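Trafficking protein particle complex subunit 3 (Naegleria fowleri, PDB 6AQ3) probably serves as a subunit of the TRAPP vesicle-tethering complex in membrane traffic and carries a covalently bound palmitic acid. Local coordinates at residues C[124-130]-C[143-147]; C[85-89]-C[114-118]. All coordinates share one frame; numbering follows the deposited sequence.

Contact 1 (C[124-130]-C[143-147]); sequences NPLNDFV and YSNII. With EDO (1,2-ethanediol), chain H.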
loop_
_atom_site.group_PDB
_atom_site.type_symbol
_atom_site.label_atom_id
_atom_site.label_comp_id
_atom_site.label_asym_id
_atom_site.label_seq_id
_atom_site.Cartn_x
_atom_site.Cartn_y
_atom_site.Cartn_z
ATOM N N ASN C 124 -14.727 3.441 4.099
ATOM C CA ASN C 124 -13.553 2.646 3.764
ATOM C C ASN C 124 -12.464 3.513 3.139
ATOM O O ASN C 124 -12.590 3.926 1.974
ATOM C CB ASN C 124 -13.924 1.508 2.805
ATOM C CG ASN C 124 -12.731 0.611 2.468
ATOM O OD1 ASN C 124 -11.595 0.884 2.858
ATOM N ND2 ASN C 124 -12.988 -0.450 1.724
ATOM N N PRO C 125 -11.347 3.739 3.840
ATOM C CA PRO C 125 -10.316 4.644 3.299
ATOM C C PRO C 125 -9.727 4.207 1.974
ATOM O O PRO C 125 -9.275 5.070 1.210
ATOM C CB PRO C 125 -9.248 4.663 4.402
ATOM C CG PRO C 125 -9.434 3.373 5.131
ATOM C CD PRO C 125 -10.937 3.149 5.124
ATOM N N LEU C 126 -9.737 2.909 1.651
ATOM C CA LEU C 126 -9.245 2.502 0.337
ATOM C C LEU C 126 -10.109 3.071 -0.776
ATOM O O LEU C 126 -9.639 3.221 -1.907
ATOM C CB LEU C 126 -9.195 0.983 0.208
ATOM C CG LEU C 126 -8.451 0.169 1.257
ATOM C CD1 LEU C 126 -8.513 -1.286 0.808
ATOM C CD2 LEU C 126 -7.009 0.663 1.490
ATOM N N ASN C 127 -11.379 3.361 -0.487
ATOM C CA ASN C 127 -12.322 3.852 -1.491
ATOM C C ASN C 127 -12.214 5.347 -1.774
ATOM O O ASN C 127 -12.895 5.822 -2.687
ATOM C CB ASN C 127 -13.764 3.541 -1.066
ATOM C CG ASN C 127 -14.138 2.102 -1.293
ATOM O OD1 ASN C 127 -13.344 1.321 -1.807
ATOM N ND2 ASN C 127 -15.358 1.740 -0.917
ATOM N N ASP C 128 -11.430 6.092 -0.996
ATOM C CA ASP C 128 -11.401 7.553 -1.088
ATOM C C ASP C 128 -11.057 8.051 -2.490
ATOM O O ASP C 128 -10.066 7.633 -3.095
ATOM C CB ASP C 128 -10.403 8.106 -0.072
ATOM C CG ASP C 128 -10.931 8.040 1.350
ATOM O OD1 ASP C 128 -12.055 7.521 1.541
ATOM O OD2 ASP C 128 -10.212 8.473 2.274
ATOM N N PHE C 129 -11.893 8.952 -3.002
ATOM C CA PHE C 129 -11.691 9.614 -4.288
ATOM C C PHE C 129 -11.726 8.631 -5.462
ATOM O O PHE C 129 -11.275 8.955 -6.568
ATOM C CB PHE C 129 -10.375 10.401 -4.284
ATOM C CG PHE C 129 -10.295 11.447 -3.196
ATOM C CD1 PHE C 129 -11.416 12.175 -2.816
ATOM C CD2 PHE C 129 -9.097 11.680 -2.533
ATOM C CE1 PHE C 129 -11.346 13.128 -1.808
ATOM C CE2 PHE C 129 -9.015 12.640 -1.524
ATOM C CZ PHE C 129 -10.144 13.362 -1.161
ATOM N N VAL C 130 -12.269 7.436 -5.253
ATOM C CA VAL C 130 -12.356 6.411 -6.287
ATOM C C VAL C 130 -13.744 6.484 -6.902
ATOM O O VAL C 130 -14.747 6.641 -6.194
ATOM C CB VAL C 130 -12.085 5.003 -5.714
ATOM C CG1 VAL C 130 -12.303 3.927 -6.779
ATOM C CG2 VAL C 130 -10.687 4.916 -5.143
ATOM N N TYR C 143 -13.572 -3.589 -5.521
ATOM C CA TYR C 143 -12.345 -2.806 -5.436
ATOM C C TYR C 143 -11.466 -3.212 -4.256
ATOM O O TYR C 143 -10.239 -3.266 -4.385
ATOM C CB TYR C 143 -12.711 -1.327 -5.337
ATOM C CG TYR C 143 -11.521 -0.402 -5.419
ATOM C CD1 TYR C 143 -11.016 0.014 -6.648
ATOM C CD2 TYR C 143 -10.889 0.029 -4.267
ATOM C CE1 TYR C 143 -9.910 0.876 -6.722
ATOM C CE2 TYR C 143 -9.811 0.856 -4.326
ATOM C CZ TYR C 143 -9.319 1.277 -5.549
ATOM O OH TYR C 143 -8.227 2.096 -5.563
ATOM N N SER C 144 -12.073 -3.501 -3.099
ATOM C CA SER C 144 -11.354 -3.827 -1.870
ATOM C C SER C 144 -11.276 -5.323 -1.583
ATOM O O SER C 144 -11.110 -5.706 -0.419
ATOM C CB SER C 144 -12.008 -3.145 -0.678
ATOM O OG SER C 144 -11.933 -1.755 -0.804
ATOM N N ASN C 145 -11.317 -6.172 -2.616
ATOM C CA ASN C 145 -11.415 -7.611 -2.388
ATOM C C ASN C 145 -10.214 -8.167 -1.638
ATOM O O ASN C 145 -10.328 -9.231 -1.005
ATOM C CB ASN C 145 -11.572 -8.356 -3.707
ATOM C CG ASN C 145 -12.543 -9.524 -3.591
ATOM O OD1 ASN C 145 -13.456 -9.488 -2.769
ATOM N ND2 ASN C 145 -12.373 -10.545 -4.438
ATOM N N ILE C 146 -9.084 -7.450 -1.653
ATOM C CA ILE C 146 -7.916 -7.862 -0.883
ATOM C C ILE C 146 -8.276 -8.109 0.584
ATOM O O ILE C 146 -7.619 -8.908 1.260
ATOM C CB ILE C 146 -6.803 -6.814 -1.032
ATOM C CG1 ILE C 146 -5.467 -7.390 -0.583
ATOM C CG2 ILE C 146 -7.125 -5.580 -0.195
ATOM C CD1 ILE C 146 -4.282 -6.613 -1.116
ATOM N N ILE C 147 -9.303 -7.422 1.103
ATOM C CA ILE C 147 -9.713 -7.618 2.495
ATOM C C ILE C 147 -10.205 -9.044 2.726
ATOM O O ILE C 147 -9.920 -9.653 3.766
ATOM C CB ILE C 147 -10.784 -6.579 2.902
ATOM C CG1 ILE C 147 -10.222 -5.152 2.796
ATOM C CG2 ILE C 147 -11.272 -6.817 4.352
ATOM C CD1 ILE C 147 -11.220 -4.075 3.166
HETATM C C1 EDO H . -7.538 6.486 -4.721
HETATM O O1 EDO H . -6.326 6.215 -5.431
HETATM C C2 EDO H . -7.347 6.194 -3.237
HETATM O O2 EDO H . -7.073 7.418 -2.541
HETATM O O HOH W 1 -7.463 2.519 -3.122
#
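An Asx turn opening a short 3-10 segment, 125-127, meets the lead-in to helix 146-157 where Asn-124 reaches Ser-144. The Asn-124 amide is used at both ends: OD1 accepts from Leu-126 N at 3.0 Å, the donor standing well above the carbonyl plane, while ND2 gives a weak, strongly bent bond to Ser-144 OG (3.0 Å, 122° at the hydrogen). With CG anti to the backbone N (chi1 -178°), the amide lies on the side facing Ser-144. Asn-127 OD1 comes within 3.5 Å of the same Ser-144 OG, and its amide runs alongside the Tyr-143 ring, pointing the other way, with the two planes 68° apart. Beyond it the chain makes a type II turn from Asn-127 to Val-130, which brings Val-130 CG1 over one face of the Tyr-143 ring, 4.2 Å from the centroid and displaced toward the rim. A water in the ring plane joins the segments, accepting from Tyr-143 OH at 2.6 Å and donating to Leu-126 O. Leu-126 also packs on Tyr-35 of helix 25-42, Tyr-166 of strand 160-168 touches Asn-124 and Ser-144, and Leu-171 of a loop touches Asn-127 and Tyr-143.

Contact 2 (C[85-89]-C[114-118]); sequences FKDTA and QTEYS. With EDO (1,2-ethanediol), chain O.
Phe-85, near the start of helix 85-101, turns its ring toward the loop residues 114-115 and the start of strand 116-121, CG lying anti to the backbone N. Gln-114 O sits at the ring edge, in plane, 3.4 Å from Phe-85 CD2, and Thr-115 O approaches Phe-85 CE2 obliquely. The far end of the ring meets Tyr-117, Phe-85 CZ lying 3.5 Å from Tyr-117 CE2; the two planes are inclined by 37°, an oblique aromatic pair. The backbone N of Lys-86 donates to a bound 1,2-ethanediol, which also touches Gln-114 O. Thr-88 supplies the polar link: Tyr-117 OH donates to Thr-88 OG1 at 2.6 Å, and Thr-88 OG1 in turn donates to Phe-85 O, 2.7 Å away and in the carbonyl plane. These two bonds hold the threonine hydroxyl between helix backbone and phenol; Phe-85 O accepts from Thr-88 N as well. One turn on from Phe-85, Ala-89 sets CB over the centre of the Tyr-117 ring, 3.5 Å from the centroid and only 8° off the normal, a close CH-pi contact. The short segments 85-89 and 116-118 run almost parallel, at 4°, with a closest axis approach of 9.2 Å. Val-181 of strand 177-186 touches the side chains of Phe-85 and Tyr-117, Met-160 of strand 160-168 reaches Phe-85 and Thr-88, and Val-107 of strand 106-108 touches Ala-89 and Tyr-117.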
loop_
_atom_site.group_PDB
_atom_site.type_symbol
_atom_site.label_atom_id
_atom_site.label_comp_id
_atom_site.label_asym_id
_atom_site.label_seq_id
_atom_site.Cartn_x
_atom_site.Cartn_y
_atom_site.Cartn_z
ATOM N N PHE C 85 -15.262 -20.101 15.857
ATOM C CA PHE C 85 -15.484 -19.249 14.693
ATOM C C PHE C 85 -16.310 -18.026 15.059
ATOM O O PHE C 85 -16.079 -16.933 14.531
ATOM C CB PHE C 85 -16.177 -20.050 13.591
ATOM C CG PHE C 85 -16.593 -19.217 12.384
ATOM C CD1 PHE C 85 -15.664 -18.801 11.436
ATOM C CD2 PHE C 85 -17.922 -18.854 12.214
ATOM C CE1 PHE C 85 -16.055 -18.049 10.336
ATOM C CE2 PHE C 85 -18.319 -18.107 11.125
ATOM C CZ PHE C 85 -17.383 -17.701 10.182
ATOM N N LYS C 86 -17.322 -18.210 15.908
ATOM C CA LYS C 86 -18.143 -17.088 16.352
ATOM C C LYS C 86 -17.299 -15.986 16.987
ATOM O O LYS C 86 -17.657 -14.812 16.892
ATOM C CB LYS C 86 -19.206 -17.580 17.342
ATOM N N ASP C 87 -16.170 -16.341 17.617
ATOM C CA ASP C 87 -15.317 -15.345 18.261
ATOM C C ASP C 87 -14.592 -14.458 17.254
ATOM O O ASP C 87 -14.192 -13.341 17.604
ATOM C CB ASP C 87 -14.253 -16.022 19.126
ATOM C CG ASP C 87 -14.839 -16.882 20.220
ATOM O OD1 ASP C 87 -15.872 -16.475 20.797
ATOM O OD2 ASP C 87 -14.257 -17.961 20.498
ATOM N N THR C 88 -14.405 -14.926 16.020
ATOM C CA THR C 88 -13.639 -14.145 15.065
ATOM C C THR C 88 -14.361 -12.870 14.673
ATOM O O THR C 88 -13.701 -11.904 14.281
ATOM C CB THR C 88 -13.338 -14.972 13.815
ATOM O OG1 THR C 88 -14.560 -15.200 13.101
ATOM C CG2 THR C 88 -12.711 -16.319 14.205
ATOM N N ALA C 89 -15.691 -12.840 14.799
ATOM C CA ALA C 89 -16.452 -11.697 14.306
ATOM C C ALA C 89 -16.062 -10.410 15.027
ATOM O O ALA C 89 -15.705 -9.413 14.385
ATOM C CB ALA C 89 -17.947 -11.975 14.441
ATOM N N GLN C 114 -24.532 -20.229 13.663
ATOM C CA GLN C 114 -23.368 -19.390 13.952
ATOM C C GLN C 114 -22.149 -19.765 13.112
ATOM O O GLN C 114 -21.013 -19.471 13.480
ATOM C CB GLN C 114 -23.009 -19.451 15.442
ATOM C CG GLN C 114 -24.141 -19.080 16.368
ATOM C CD GLN C 114 -23.847 -19.443 17.813
ATOM O OE1 GLN C 114 -23.591 -20.609 18.147
ATOM N NE2 GLN C 114 -23.885 -18.443 18.682
ATOM N N THR C 115 -22.360 -20.348 11.944
ATOM C CA THR C 115 -21.254 -20.593 11.029
ATOM C C THR C 115 -21.129 -19.504 9.971
ATOM O O THR C 115 -20.234 -19.579 9.125
ATOM C CB THR C 115 -21.405 -21.961 10.359
ATOM O OG1 THR C 115 -22.625 -21.993 9.609
ATOM C CG2 THR C 115 -21.421 -23.075 11.422
ATOM N N GLU C 116 -22.008 -18.502 9.994
ATOM C CA GLU C 116 -21.947 -17.391 9.053
ATOM C C GLU C 116 -22.283 -16.096 9.765
ATOM O O GLU C 116 -23.179 -16.050 10.613
ATOM C CB GLU C 116 -22.926 -17.524 7.889
ATOM C CG GLU C 116 -22.935 -18.833 7.175
ATOM C CD GLU C 116 -23.876 -18.796 6.000
ATOM O OE1 GLU C 116 -23.946 -19.798 5.254
ATOM O OE2 GLU C 116 -24.544 -17.751 5.829
ATOM N N TYR C 117 -21.571 -15.045 9.394
ATOM C CA TYR C 117 -21.910 -13.700 9.812
ATOM C C TYR C 117 -21.435 -12.762 8.719
ATOM O O TYR C 117 -20.637 -13.139 7.857
ATOM C CB TYR C 117 -21.286 -13.357 11.177
ATOM C CG TYR C 117 -19.764 -13.411 11.228
ATOM C CD1 TYR C 117 -18.994 -12.335 10.788
ATOM C CD2 TYR C 117 -19.098 -14.538 11.704
ATOM C CE1 TYR C 117 -17.602 -12.373 10.825
ATOM C CE2 TYR C 117 -17.704 -14.580 11.753
ATOM C CZ TYR C 117 -16.966 -13.490 11.309
ATOM O OH TYR C 117 -15.593 -13.506 11.350
ATOM N N SER C 118 -21.933 -11.535 8.755
ATOM C CA SER C 118 -21.487 -10.496 7.843
ATOM C C SER C 118 -20.811 -9.399 8.644
ATOM O O SER C 118 -21.161 -9.155 9.805
ATOM C CB SER C 118 -22.637 -9.899 7.033
ATOM O OG SER C 118 -23.186 -10.855 6.146
HETATM C C1 EDO O . -19.472 -21.227 16.127
HETATM O O1 EDO O . -18.216 -20.631 16.486
HETATM C C2 EDO O . -19.312 -22.172 14.940
HETATM O O2 EDO O . -18.365 -23.197 15.258
#

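Overall arrangement
Contacts 1 and 2 follow one another along the chain and lie on opposite sides of its centre, their own centres 23 Å apart and their nearest atoms about 10 Å apart without touching. Helix 85-101 relates them: its N-terminal end contributes to contact 2, and Leu-101 at its far end packs on Leu-126 and Ile-147 of contact 1. Strand 116-121 starts in contact 2 and leads into the loop that holds 124-130. Both contacts also border bound palmitic acid, with the side chain of Thr-88 about 3 Å from it and that of Ile-147 about 4 Å. The poorly ordered Phe-129, in segment 124-130, packs on Arg-66 of the second subunit, whereas contact 2 touches no other protein chain of the assembly.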